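Local coordinates for fatty acyl CoA synthetase FADD13 (FATTY-ACYL-CoA SYNTHETASE) (Mycobacterium tuberculosis, PDB 3R44), which is a fatty acyl-CoA synthetase of the ANL superfamily, with a large AMP-binding-enzyme region followed by a small C-terminal domain, at residues 267-272 against 289-294; 213-218 against 248-253; 300-305 against 331-336. One frame throughout, in Å; residues are numbered along the deposited sequence. Where two conformers were deposited one is given.

Interaction 1: residues 267-272 against 289-294; sequences AILNFM and FITGGA
L269 sets one methyl on the face of the F289 ring, inside a beta-alpha-beta unit in which helix 266-274, followed by the short helix 276-280, leads from strand 261-264 to the neighbouring parallel strand 288-291. L269 CD2 stands 3.3 Å from the F289 ring centroid and only 4° off the ring normal, a CH-pi contact centred almost exactly on the ring. With CG anti to the carbonyl carbon (chi1 -69°), the leucine reaches out from the helix and its two methyls divide the work. While CD2 takes the ring, CD1 runs on to T291, meeting CG2 at 3.5 Å. T291 CG2 lies anti to its carbonyl carbon, on the side of the leucine, while OG1 is hydrogen-bonded to V312 O on the adjoining strand. F289 and T291, two residues apart on the strand, both direct CB at the helix, and each receives one leucine methyl. One helical turn after L269, M272 reaches the far end of the same ring in an oblique Met-aromatic contact, its SD 5.2 Å from the F289 centroid. The methionine chain is extended to the sulfur and then bends (chi3 60°), and this turn brings CE to 3.4 Å from F289 CZ.

Interaction 2: residues 213-218 against 248-253; sequences RLLLPL and TKVWSL
L215 points from strand 213-216 at helix 247-256 and opens its fork against two residues of the helix, V250 and L253. L215 CD2 meets V250 CG2 at 3.6 Å, the two side chains crossing at about a right angle. The other methyl, L215 CD1, lies 3.6 Å from L253 CD2 in a more slanting approach. CG of L215 is anti to the backbone N (chi1 174°), which carries the branch straight off the strand so that each methyl finds its own partner. V250 likewise sends CG2 out anti to its N, leaving CG1 to pack on M272 of the next helix. This is the middle of a beta-alpha-beta crossover that skips a strand: the helix joins strands 238-241 and 261-264, and strand 213-216 lies between them, so L215 faces the helix of the connection from the strand that it skips. Packing thins out from there. P217, although its CB bond is directed at the helix, comes no nearer than 5.5 Å. L253 is already partly exposed, and it also rests on P38 and on I240 of strand 238-241. At the start of the helix the exposed T248 and K249 take no part in the contact and both bond to D246, T248 OG1 by a hydrogen bond to OD1 and K249 NZ by a salt bridge to OD2.

Interaction 3: residues 300-305 against 331-336; sequences LIKIYA and DALRKA
The peptide carbonyl of A332 is the flat group that meets I301 across this contact, with I301 CD1 3.6 Å from A332 O. The Y304 ring, which does not reach this loop, has L300 O at its edge, in plane, and meets F278 edge-to-face. Within 331-336, R334 NH1 reaches D331 OD1 at 2.9 Å in a salt bridge, entering from above the carboxylate plane, 49° out of it. OD2 of the same carboxylate is bonded to Y405 OH, so both of its oxygens are engaged. The remaining contact is aliphatic. I301 splits its branches: CG1 lies anti to the carbonyl carbon (chi1 -63°) and carries CD1 to the carbonyl, while CG2 touches A332 CB at 4.0 Å and L333 CD1 at 3.7 Å. L333, exposed to solvent, slides past I301 in the opposite direction. K302 crosses it at about a right angle, with CE 3.9 Å from L333 CD2. The K335 N to D331 O bond and the type I beta turn from L333 to A336 turn the backbone back on itself. The arrangement is that of a connecting loop, here between strands 324-327 and 341-342, packed against the flank of the crossover helix 298-306 that faces away from helix 266-274.

In the fold
Interactions 1 and 2 pack helices 266-274 and 247-256 on strands of the same large mixed sheet, and interaction 3 adds a loop to helix 298-306, the next helix after strand 288-291. Interaction 1 is central, its centre about 12 Å from each of the others, which stand about 21 Å apart. Two helix-to-helix hydrogen bonds join them: W251 NE1 to M272 O (2.9 Å) and Y304 OH to L269 O (2.6 Å). Three rings also converge: F289 CE2 lies 3.6 Å from Y304 CE2, F289 CZ 4.0 Å from W251 CH2, and W251 CZ2 3.8 Å from Y304 CE2. None of these segments supplies a residue of the bound histidine's pocket, which includes H192, E193 and H196.

Interaction 1: residues 267-272 against 289-294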
ATOM      1  N   ALA A 267      -1.853 -13.438  -3.509  1.00 20.19           N
ATOM      2  CA  ALA A 267      -1.005 -14.613  -3.145  1.00 20.46           C
ATOM      3  C   ALA A 267      -1.522 -15.288  -1.885  1.00 19.91           C
ATOM      4  O   ALA A 267      -1.533 -16.522  -1.794  1.00 20.21           O
ATOM      5  CB  ALA A 267       0.512 -14.232  -2.947  1.00 21.13           C
ATOM      6  N   ILE A 268      -1.872 -14.477  -0.892  1.00 18.64           N
ATOM      7  CA  ILE A 268      -2.348 -14.946   0.422  1.00 19.31           C
ATOM      8  C   ILE A 268      -3.610 -15.740   0.234  1.00 18.32           C
ATOM      9  O   ILE A 268      -3.722 -16.811   0.784  1.00 16.63           O
ATOM     10  CB  ILE A 268      -2.600 -13.775   1.449  1.00 19.61           C
ATOM     11  CG1 ILE A 268      -1.313 -13.375   2.113  1.00 24.16           C
ATOM     12  CG2 ILE A 268      -3.653 -14.138   2.585  1.00 18.36           C
ATOM     13  CD1 ILE A 268      -1.457 -12.112   3.022  1.00 26.62           C
ATOM     14  N   LEU A 269      -4.561 -15.207  -0.548  1.00 16.68           N
ATOM     15  CA  LEU A 269      -5.792 -15.884  -0.742  1.00 17.44           C
ATOM     16  C   LEU A 269      -5.602 -17.185  -1.537  1.00 16.56           C
ATOM     17  O   LEU A 269      -6.316 -18.152  -1.310  1.00 15.88           O
ATOM     18  CB  LEU A 269      -6.783 -15.011  -1.482  1.00 16.93           C
ATOM     19  CG  LEU A 269      -7.280 -13.794  -0.651  1.00 21.76           C
ATOM     20  CD1 LEU A 269      -8.524 -13.305  -1.276  1.00 25.00           C
ATOM     21  CD2 LEU A 269      -7.535 -14.177   0.824  1.00 26.31           C
ATOM     22  N   ASN A 270      -4.655 -17.184  -2.467  1.00 15.98           N
ATOM     23  CA  ASN A 270      -4.312 -18.390  -3.170  1.00 16.76           C
ATOM     24  C   ASN A 270      -3.716 -19.435  -2.226  1.00 17.21           C
ATOM     25  O   ASN A 270      -4.143 -20.621  -2.228  1.00 18.54           O
ATOM     26  CB  ASN A 270      -3.333 -18.057  -4.281  1.00 16.73           C
ATOM     27  CG  ASN A 270      -3.137 -19.195  -5.214  1.00 19.72           C
ATOM     28  OD1 ASN A 270      -1.980 -19.547  -5.563  1.00 19.69           O
ATOM     29  ND2 ASN A 270      -4.246 -19.824  -5.623  1.00 17.23           N
ATOM     30  N   PHE A 271      -2.756 -19.053  -1.382  1.00 17.35           N
ATOM     31  CA  PHE A 271      -2.227 -20.049  -0.456  1.00 18.06           C
ATOM     32  C   PHE A 271      -3.261 -20.591   0.496  1.00 16.88           C
ATOM     33  O   PHE A 271      -3.265 -21.797   0.789  1.00 18.86           O
ATOM     34  CB  PHE A 271      -1.017 -19.504   0.298  1.00 19.37           C
ATOM     35  CG  PHE A 271       0.132 -19.182  -0.610  1.00 21.71           C
ATOM     36  CD1 PHE A 271       0.506 -20.083  -1.606  1.00 25.31           C
ATOM     37  CD2 PHE A 271       0.862 -18.011  -0.454  1.00 26.39           C
ATOM     38  CE1 PHE A 271       1.597 -19.811  -2.439  1.00 28.97           C
ATOM     39  CE2 PHE A 271       1.941 -17.738  -1.312  1.00 24.76           C
ATOM     40  CZ  PHE A 271       2.296 -18.614  -2.274  1.00 24.99           C
ATOM     41  N   MET A 272      -4.169 -19.725   0.931  1.00 15.45           N
ATOM     42  CA  MET A 272      -5.192 -20.056   1.910  1.00 14.86           C
ATOM     43  C   MET A 272      -6.192 -21.068   1.336  1.00 16.80           C
ATOM     44  O   MET A 272      -6.833 -21.837   2.086  1.00 15.98           O
ATOM     45  CB  MET A 272      -5.897 -18.787   2.398  1.00 14.07           C
ATOM     46  CG  MET A 272      -5.015 -18.062   3.391  1.00 16.50           C
ATOM     47  SD  MET A 272      -5.752 -16.543   3.937  1.00 19.82           S
ATOM     48  CE  MET A 272      -7.270 -16.934   4.688  1.00 17.41           C
ATOM     49  N   PHE A 289     -12.771 -10.760   2.192  1.00 16.22           N
ATOM     50  CA  PHE A 289     -11.451 -10.234   2.242  1.00 16.45           C
ATOM     51  C   PHE A 289     -11.374  -8.917   1.500  1.00 18.38           C
ATOM     52  O   PHE A 289     -12.087  -8.708   0.550  1.00 18.73           O
ATOM     53  CB  PHE A 289     -10.478 -11.190   1.567  1.00 16.22           C
ATOM     54  CG  PHE A 289     -10.225 -12.470   2.329  1.00 16.81           C
ATOM     55  CD1 PHE A 289      -9.331 -12.512   3.405  1.00 21.14           C
ATOM     56  CD2 PHE A 289     -10.889 -13.620   1.952  1.00 20.50           C
ATOM     57  CE1 PHE A 289      -9.091 -13.708   4.094  1.00 24.72           C
ATOM     58  CE2 PHE A 289     -10.681 -14.820   2.650  1.00 21.93           C
ATOM     59  CZ  PHE A 289      -9.771 -14.858   3.710  1.00 22.93           C
ATOM     60  N   ILE A 290     -10.524  -8.015   1.985  1.00 17.37           N
ATOM     61  CA  ILE A 290     -10.194  -6.776   1.290  1.00 19.13           C
ATOM     62  C   ILE A 290      -8.805  -7.056   0.745  1.00 19.23           C
ATOM     63  O   ILE A 290      -7.912  -7.344   1.529  1.00 18.34           O
ATOM     64  CB  ILE A 290     -10.084  -5.588   2.227  1.00 19.76           C
ATOM     65  CG1 ILE A 290     -11.407  -5.378   2.959  1.00 19.38           C
ATOM     66  CG2 ILE A 290      -9.716  -4.304   1.413  1.00 22.55           C
ATOM     67  CD1 ILE A 290     -11.353  -4.308   4.073  1.00 20.61           C
ATOM     68  N   THR A 291      -8.625  -7.038  -0.562  1.00 20.51           N
ATOM     69  CA  THR A 291      -7.353  -7.417  -1.153  1.00 24.00           C
ATOM     70  C   THR A 291      -6.776  -6.264  -1.949  1.00 25.47           C
ATOM     71  O   THR A 291      -7.477  -5.516  -2.598  1.00 24.73           O
ATOM     72  CB  THR A 291      -7.456  -8.657  -2.076  1.00 25.41           C
ATOM     73  OG1 THR A 291      -8.259  -8.332  -3.206  1.00 31.80           O
ATOM     74  CG2 THR A 291      -8.170  -9.812  -1.373  1.00 25.06           C
ATOM     75  N   GLY A 292      -5.463  -6.167  -1.912  1.00 28.72           N
ATOM     76  CA  GLY A 292      -4.740  -5.173  -2.689  1.00 31.17           C
ATOM     77  C   GLY A 292      -3.928  -5.943  -3.720  1.00 32.23           C
ATOM     78  O   GLY A 292      -3.832  -7.147  -3.646  1.00 33.69           O
ATOM     79  N   GLY A 293      -3.361  -5.253  -4.684  1.00 32.50           N
ATOM     80  CA  GLY A 293      -2.492  -5.910  -5.640  1.00 33.17           C
ATOM     81  C   GLY A 293      -3.235  -6.127  -6.936  1.00 32.38           C
ATOM     82  O   GLY A 293      -4.263  -5.518  -7.176  1.00 31.52           O
ATOM     83  N   ALA A 294      -2.709  -6.994  -7.774  1.00 32.90           N
ATOM     84  CA  ALA A 294      -3.303  -7.245  -9.060  1.00 32.89           C
ATOM     85  C   ALA A 294      -4.723  -7.767  -8.884  1.00 31.50           C
ATOM     86  O   ALA A 294      -5.104  -8.225  -7.810  1.00 29.56           O
ATOM     87  CB  ALA A 294      -2.467  -8.257  -9.863  1.00 33.92           C
TER

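Interaction 2: residues 213-218 against 248-253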
ATOM      1  N   ARG A 213     -14.884  -7.915  13.543  1.00 15.73           N
ATOM      2  CA  ARG A 213     -13.549  -8.352  13.893  1.00 14.70           C
ATOM      3  C   ARG A 213     -12.745  -8.521  12.618  1.00 14.17           C
ATOM      4  O   ARG A 213     -13.162  -9.237  11.686  1.00 13.37           O
ATOM      5  CB  ARG A 213     -13.641  -9.646  14.694  1.00 14.90           C
ATOM      6  CG  ARG A 213     -14.560  -9.490  15.823  1.00 16.82           C
ATOM      7  CD  ARG A 213     -14.731 -10.667  16.729  1.00 18.01           C
ATOM      8  NE  ARG A 213     -13.567 -11.124  17.490  1.00 16.39           N
ATOM      9  CZ  ARG A 213     -13.234 -10.691  18.700  1.00 20.19           C
ATOM     10  NH1 ARG A 213     -13.912  -9.706  19.240  1.00 20.09           N
ATOM     11  NH2 ARG A 213     -12.219 -11.248  19.366  1.00 20.71           N
ATOM     12  N   LEU A 214     -11.595  -7.858  12.552  1.00 13.92           N
ATOM     13  CA  LEU A 214     -10.891  -7.687  11.294  1.00 12.53           C
ATOM     14  C   LEU A 214      -9.471  -8.224  11.415  1.00 13.57           C
ATOM     15  O   LEU A 214      -8.664  -7.763  12.253  1.00 13.53           O
ATOM     16  CB  LEU A 214     -10.924  -6.197  10.863  1.00 13.09           C
ATOM     17  CG  LEU A 214     -10.339  -5.930   9.467  1.00 15.52           C
ATOM     18  CD1 LEU A 214     -10.884  -4.616   8.902  1.00 16.19           C
ATOM     19  CD2 LEU A 214      -8.811  -5.839   9.565  1.00 15.51           C
ATOM     20  N   LEU A 215      -9.145  -9.189  10.564  1.00 12.95           N
ATOM     21  CA  LEU A 215      -7.811  -9.795  10.540  1.00 13.16           C
ATOM     22  C   LEU A 215      -6.834  -8.982   9.710  1.00 12.88           C
ATOM     23  O   LEU A 215      -7.088  -8.691   8.506  1.00 12.72           O
ATOM     24  CB  LEU A 215      -7.895 -11.211   9.997  1.00 13.27           C
ATOM     25  CG  LEU A 215      -6.550 -11.879   9.803  1.00 17.05           C
ATOM     26  CD1 LEU A 215      -5.971 -12.261  11.179  1.00 19.72           C
ATOM     27  CD2 LEU A 215      -6.735 -13.101   8.850  1.00 21.28           C
ATOM     28  N   LEU A 216      -5.757  -8.573  10.352  1.00 12.24           N
ATOM     29  CA  LEU A 216      -4.646  -7.851   9.721  1.00 14.70           C
ATOM     30  C   LEU A 216      -3.406  -8.736   9.733  1.00 15.53           C
ATOM     31  O   LEU A 216      -2.756  -8.894  10.771  1.00 16.84           O
ATOM     32  CB  LEU A 216      -4.328  -6.544  10.451  1.00 14.62           C
ATOM     33  CG  LEU A 216      -3.301  -5.676   9.718  1.00 18.59           C
ATOM     34  CD1 LEU A 216      -3.618  -5.467   8.269  1.00 17.91           C
ATOM     35  CD2 LEU A 216      -3.153  -4.349  10.455  1.00 22.22           C
ATOM     36  N   PRO A 217      -3.069  -9.316   8.571  1.00 15.54           N
ATOM     37  CA  PRO A 217      -1.902 -10.181   8.570  1.00 17.23           C
ATOM     38  C   PRO A 217      -0.837  -9.621   7.612  1.00 19.08           C
ATOM     39  O   PRO A 217       0.029 -10.394   7.117  1.00 21.35           O
ATOM     40  CB  PRO A 217      -2.473 -11.476   8.010  1.00 18.00           C
ATOM     41  CG  PRO A 217      -3.384 -10.944   6.899  1.00 15.90           C
ATOM     42  CD  PRO A 217      -3.928  -9.627   7.408  1.00 15.91           C
ATOM     43  N   LEU A 218      -0.902  -8.307   7.371  1.00 18.27           N
ATOM     44  CA  LEU A 218       0.027  -7.617   6.508  1.00 19.38           C
ATOM     45  C   LEU A 218       0.757  -6.553   7.353  1.00 16.76           C
ATOM     46  O   LEU A 218       0.188  -6.006   8.290  1.00 16.91           O
ATOM     47  CB  LEU A 218      -0.704  -6.905   5.389  1.00 20.61           C
ATOM     48  CG  LEU A 218      -1.553  -7.844   4.512  1.00 24.89           C
ATOM     49  CD1 LEU A 218      -2.677  -7.098   3.813  1.00 28.21           C
ATOM     50  CD2 LEU A 218      -0.611  -8.551   3.561  1.00 27.06           C
ATOM     51  N   THR A 248      -0.967 -21.968   7.032  1.00 19.32           N
ATOM     52  CA  THR A 248      -1.390 -23.156   7.761  1.00 20.74           C
ATOM     53  C   THR A 248      -1.998 -22.891   9.130  1.00 21.89           C
ATOM     54  O   THR A 248      -2.441 -23.828   9.767  1.00 24.64           O
ATOM     55  CB  THR A 248      -0.247 -24.177   7.927  1.00 23.20           C
ATOM     56  OG1 THR A 248       0.760 -23.648   8.809  1.00 22.64           O
ATOM     57  CG2 THR A 248       0.323 -24.531   6.526  1.00 21.68           C
ATOM     58  N   LYS A 249      -1.948 -21.644   9.604  1.00 19.75           N
ATOM     59  CA  LYS A 249      -2.466 -21.255  10.913  1.00 20.89           C
ATOM     60  C   LYS A 249      -3.603 -20.245  10.811  1.00 18.90           C
ATOM     61  O   LYS A 249      -4.329 -20.011  11.806  1.00 19.58           O
ATOM     62  CB  LYS A 249      -1.359 -20.641  11.787  1.00 21.45           C
ATOM     63  CG  LYS A 249      -0.206 -21.582  12.088  1.00 27.24           C
ATOM     64  CD  LYS A 249       0.398 -21.290  13.468  1.00 32.76           C
ATOM     65  CE  LYS A 249       1.530 -22.275  13.788  1.00 38.57           C
ATOM     66  NZ  LYS A 249       2.820 -21.576  13.396  1.00 40.58           N
ATOM     67  N   VAL A 250      -3.797 -19.640   9.644  1.00 17.56           N
ATOM     68  CA  VAL A 250      -4.727 -18.496   9.547  1.00 16.97           C
ATOM     69  C   VAL A 250      -6.209 -18.858   9.665  1.00 17.92           C
ATOM     70  O   VAL A 250      -6.977 -18.128  10.290  1.00 14.97           O
ATOM     71  CB  VAL A 250      -4.428 -17.642   8.301  1.00 17.16           C
ATOM     72  CG1 VAL A 250      -4.665 -18.411   7.059  1.00 17.39           C
ATOM     73  CG2 VAL A 250      -5.201 -16.271   8.304  1.00 16.56           C
ATOM     74  N   TRP A 251      -6.617 -20.000   9.120  1.00 16.66           N
ATOM     75  CA  TRP A 251      -8.043 -20.347   9.178  1.00 18.68           C
ATOM     76  C   TRP A 251      -8.455 -20.620  10.613  1.00 19.03           C
ATOM     77  O   TRP A 251      -9.557 -20.293  10.995  1.00 18.26           O
ATOM     78  CB  TRP A 251      -8.406 -21.520   8.268  1.00 18.60           C
ATOM     79  CG  TRP A 251      -8.459 -21.161   6.796  1.00 18.02           C
ATOM     80  CD1 TRP A 251      -7.590 -21.568   5.844  1.00 15.95           C
ATOM     81  CD2 TRP A 251      -9.394 -20.293   6.140  1.00 15.70           C
ATOM     82  NE1 TRP A 251      -7.926 -21.030   4.624  1.00 16.98           N
ATOM     83  CE2 TRP A 251      -9.001 -20.212   4.780  1.00 15.92           C
ATOM     84  CE3 TRP A 251     -10.477 -19.533   6.569  1.00 14.96           C
ATOM     85  CZ2 TRP A 251      -9.702 -19.458   3.835  1.00 16.16           C
ATOM     86  CZ3 TRP A 251     -11.184 -18.771   5.622  1.00 19.52           C
ATOM     87  CH2 TRP A 251     -10.787 -18.734   4.282  1.00 18.15           C
ATOM     88  N   SER A 252      -7.593 -21.266  11.391  1.00 20.11           N
ATOM     89  CA  SER A 252      -7.867 -21.521  12.801  0.70 21.65           C
ATOM     90  C   SER A 252      -8.090 -20.208  13.533  1.00 20.78           C
ATOM     91  O   SER A 252      -8.903 -20.098  14.431  1.00 21.53           O
ATOM     92  CB  SER A 252      -6.670 -22.234  13.451  0.70 22.95           C
ATOM     93  OG  SER A 252      -6.971 -22.600  14.782  0.70 25.32           O
ATOM     94  N   LEU A 253      -7.307 -19.217  13.157  1.00 19.12           N
ATOM     95  CA  LEU A 253      -7.328 -17.944  13.825  1.00 18.09           C
ATOM     96  C   LEU A 253      -8.633 -17.278  13.455  1.00 17.20           C
ATOM     97  O   LEU A 253      -9.284 -16.674  14.314  1.00 18.11           O
ATOM     98  CB  LEU A 253      -6.132 -17.097  13.358  1.00 17.48           C
ATOM     99  CG  LEU A 253      -6.115 -15.646  13.856  1.00 18.69           C
ATOM    100  CD1 LEU A 253      -6.293 -15.577  15.390  1.00 19.75           C
ATOM    101  CD2 LEU A 253      -4.839 -14.864  13.386  1.00 16.08           C
TER

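Interaction 3: residues 300-305 against 331-336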
ATOM      1  N   LEU A 300     -10.360 -18.044  -8.471  1.00 22.99           N
ATOM      2  CA  LEU A 300     -10.219 -17.893  -7.026  1.00 21.97           C
ATOM      3  C   LEU A 300     -11.411 -17.206  -6.438  1.00 21.19           C
ATOM      4  O   LEU A 300     -11.849 -17.576  -5.377  1.00 22.02           O
ATOM      5  CB  LEU A 300      -8.966 -17.096  -6.661  1.00 22.02           C
ATOM      6  CG  LEU A 300      -7.768 -17.826  -6.161  1.00 24.44           C
ATOM      7  CD1 LEU A 300      -6.791 -16.716  -5.603  1.00 24.96           C
ATOM      8  CD2 LEU A 300      -8.099 -18.964  -5.148  1.00 22.63           C
ATOM      9  N   ILE A 301     -11.961 -16.208  -7.137  1.00 20.54           N
ATOM     10  CA  ILE A 301     -13.140 -15.509  -6.651  1.00 19.93           C
ATOM     11  C   ILE A 301     -14.266 -16.532  -6.482  1.00 21.25           C
ATOM     12  O   ILE A 301     -14.970 -16.575  -5.461  1.00 20.33           O
ATOM     13  CB  ILE A 301     -13.510 -14.360  -7.589  1.00 19.88           C
ATOM     14  CG1 ILE A 301     -12.412 -13.311  -7.637  1.00 21.43           C
ATOM     15  CG2 ILE A 301     -14.901 -13.721  -7.255  1.00 20.59           C
ATOM     16  CD1 ILE A 301     -12.634 -12.352  -8.774  1.00 24.90           C
ATOM     17  N   LYS A 302     -14.416 -17.382  -7.486  1.00 21.69           N
ATOM     18  CA  LYS A 302     -15.495 -18.351  -7.474  1.00 23.96           C
ATOM     19  C   LYS A 302     -15.408 -19.396  -6.383  1.00 22.92           C
ATOM     20  O   LYS A 302     -16.429 -19.801  -5.828  1.00 24.20           O
ATOM     21  CB  LYS A 302     -15.618 -19.027  -8.840  1.00 25.47           C
ATOM     22  CG  LYS A 302     -16.106 -18.065  -9.950  1.00 29.46           C
ATOM     23  CD  LYS A 302     -16.155 -18.832 -11.300  1.00 34.36           C
ATOM     24  CE  LYS A 302     -17.416 -18.593 -12.048  1.00 40.12           C
ATOM     25  NZ  LYS A 302     -17.463 -19.466 -13.246  1.00 45.62           N
ATOM     26  N   ILE A 303     -14.215 -19.864  -6.065  1.00 22.21           N
ATOM     27  CA  ILE A 303     -14.106 -20.899  -5.058  1.00 23.57           C
ATOM     28  C   ILE A 303     -14.375 -20.322  -3.663  1.00 21.52           C
ATOM     29  O   ILE A 303     -15.063 -20.949  -2.853  1.00 20.56           O
ATOM     30  CB  ILE A 303     -12.791 -21.665  -5.162  1.00 24.48           C
ATOM     31  CG1 ILE A 303     -12.851 -22.897  -4.255  1.00 29.16           C
ATOM     32  CG2 ILE A 303     -11.639 -20.793  -4.871  1.00 22.34           C
ATOM     33  CD1 ILE A 303     -13.741 -23.928  -4.748  1.00 33.83           C
ATOM     34  N   TYR A 304     -13.929 -19.085  -3.428  1.00 19.03           N
ATOM     35  CA  TYR A 304     -14.282 -18.397  -2.223  1.00 18.09           C
ATOM     36  C   TYR A 304     -15.770 -18.133  -2.157  1.00 18.87           C
ATOM     37  O   TYR A 304     -16.399 -18.383  -1.107  1.00 21.44           O
ATOM     38  CB  TYR A 304     -13.428 -17.106  -2.018  1.00 16.81           C
ATOM     39  CG  TYR A 304     -12.066 -17.407  -1.380  1.00 17.14           C
ATOM     40  CD1 TYR A 304     -10.936 -17.548  -2.144  1.00 16.65           C
ATOM     41  CD2 TYR A 304     -11.917 -17.534  -0.004  1.00 22.33           C
ATOM     42  CE1 TYR A 304      -9.716 -17.843  -1.581  1.00 19.77           C
ATOM     43  CE2 TYR A 304     -10.683 -17.821   0.578  1.00 22.20           C
ATOM     44  CZ  TYR A 304      -9.577 -17.976  -0.226  1.00 18.94           C
ATOM     45  OH  TYR A 304      -8.373 -18.262   0.354  1.00 19.86           O
ATOM     46  N   ALA A 305     -16.381 -17.739  -3.277  1.00 20.65           N
ATOM     47  CA  ALA A 305     -17.828 -17.547  -3.296  1.00 21.81           C
ATOM     48  C   ALA A 305     -18.616 -18.834  -2.963  1.00 24.58           C
ATOM     49  O   ALA A 305     -19.660 -18.772  -2.345  1.00 24.59           O
ATOM     50  CB  ALA A 305     -18.267 -16.954  -4.606  1.00 22.88           C
ATOM     51  N   ASP A 331     -19.680  -6.899  -7.179  1.00 30.27           N
ATOM     52  CA  ASP A 331     -19.123  -6.639  -8.510  1.00 30.34           C
ATOM     53  C   ASP A 331     -17.865  -7.500  -8.837  1.00 30.70           C
ATOM     54  O   ASP A 331     -17.297  -7.410  -9.941  1.00 30.76           O
ATOM     55  CB  ASP A 331     -18.749  -5.136  -8.582  1.00 28.62           C
ATOM     56  CG  ASP A 331     -19.976  -4.196  -8.588  1.00 30.14           C
ATOM     57  OD1 ASP A 331     -21.024  -4.686  -9.016  1.00 31.73           O
ATOM     58  OD2 ASP A 331     -19.864  -2.984  -8.183  1.00 28.67           O
ATOM     59  N   ALA A 332     -17.397  -8.313  -7.886  1.00 31.78           N
ATOM     60  CA  ALA A 332     -16.062  -8.995  -8.049  1.00 31.70           C
ATOM     61  C   ALA A 332     -15.978  -9.849  -9.316  1.00 33.85           C
ATOM     62  O   ALA A 332     -14.973  -9.868 -10.030  1.00 33.78           O
ATOM     63  CB  ALA A 332     -15.720  -9.808  -6.812  1.00 31.87           C
ATOM     64  N   LEU A 333     -17.064 -10.536  -9.629  1.00 34.91           N
ATOM     65  CA  LEU A 333     -17.049 -11.410 -10.776  1.00 36.74           C
ATOM     66  C   LEU A 333     -17.458 -10.662 -12.026  1.00 36.09           C
ATOM     67  O   LEU A 333     -16.766 -10.725 -13.059  1.00 35.92           O
ATOM     68  CB  LEU A 333     -17.975 -12.575 -10.528  1.00 38.50           C
ATOM     69  CG  LEU A 333     -17.466 -13.823 -11.204  1.00 41.56           C
ATOM     70  CD1 LEU A 333     -15.993 -14.114 -10.819  1.00 41.59           C
ATOM     71  CD2 LEU A 333     -18.427 -15.008 -10.885  1.00 46.12           C
ATOM     72  N   ARG A 334     -18.614 -10.002 -11.898  1.00 35.29           N
ATOM     73  CA  ARG A 334     -19.176  -9.057 -12.854  1.00 35.44           C
ATOM     74  C   ARG A 334     -18.048  -8.280 -13.516  1.00 32.55           C
ATOM     75  O   ARG A 334     -17.956  -8.269 -14.742  1.00 32.64           O
ATOM     76  CB  ARG A 334     -20.099  -8.062 -12.104  1.00 34.95           C
ATOM     77  CG  ARG A 334     -21.259  -7.449 -12.857  1.00 38.67           C
ATOM     78  CD  ARG A 334     -21.788  -6.222 -12.075  1.00 38.15           C
ATOM     79  NE  ARG A 334     -21.930  -5.113 -12.993  1.00 39.05           N
ATOM     80  CZ  ARG A 334     -22.177  -3.863 -12.660  1.00 42.77           C
ATOM     81  NH1 ARG A 334     -22.308  -3.523 -11.388  1.00 44.53           N
ATOM     82  NH2 ARG A 334     -22.287  -2.942 -13.621  1.00 44.20           N
ATOM     83  N   LYS A 335     -17.151  -7.707 -12.708  1.00 29.42           N
ATOM     84  CA  LYS A 335     -16.117  -6.772 -13.236  1.00 27.89           C
ATOM     85  C   LYS A 335     -14.681  -7.239 -13.030  1.00 28.88           C
ATOM     86  O   LYS A 335     -13.802  -6.428 -12.679  1.00 27.59           O
ATOM     87  CB  LYS A 335     -16.267  -5.352 -12.660  1.00 26.99           C
ATOM     88  CG  LYS A 335     -17.621  -4.711 -12.850  1.00 27.50           C
ATOM     89  CD  LYS A 335     -18.027  -4.597 -14.300  1.00 33.52           C
ATOM     90  CE  LYS A 335     -17.412  -3.438 -15.045  1.00 35.44           C
ATOM     91  NZ  LYS A 335     -18.458  -2.760 -15.929  1.00 35.81           N
ATOM     92  N   ALA A 336     -14.453  -8.533 -13.273  1.00 30.72           N
ATOM     93  CA  ALA A 336     -13.116  -9.144 -13.185  1.00 31.60           C
ATOM     94  C   ALA A 336     -12.121  -8.273 -13.901  1.00 30.74           C
ATOM     95  O   ALA A 336     -12.335  -7.901 -15.076  1.00 32.33           O
ATOM     96  CB  ALA A 336     -13.087 -10.522 -13.777  1.00 33.61           C
TER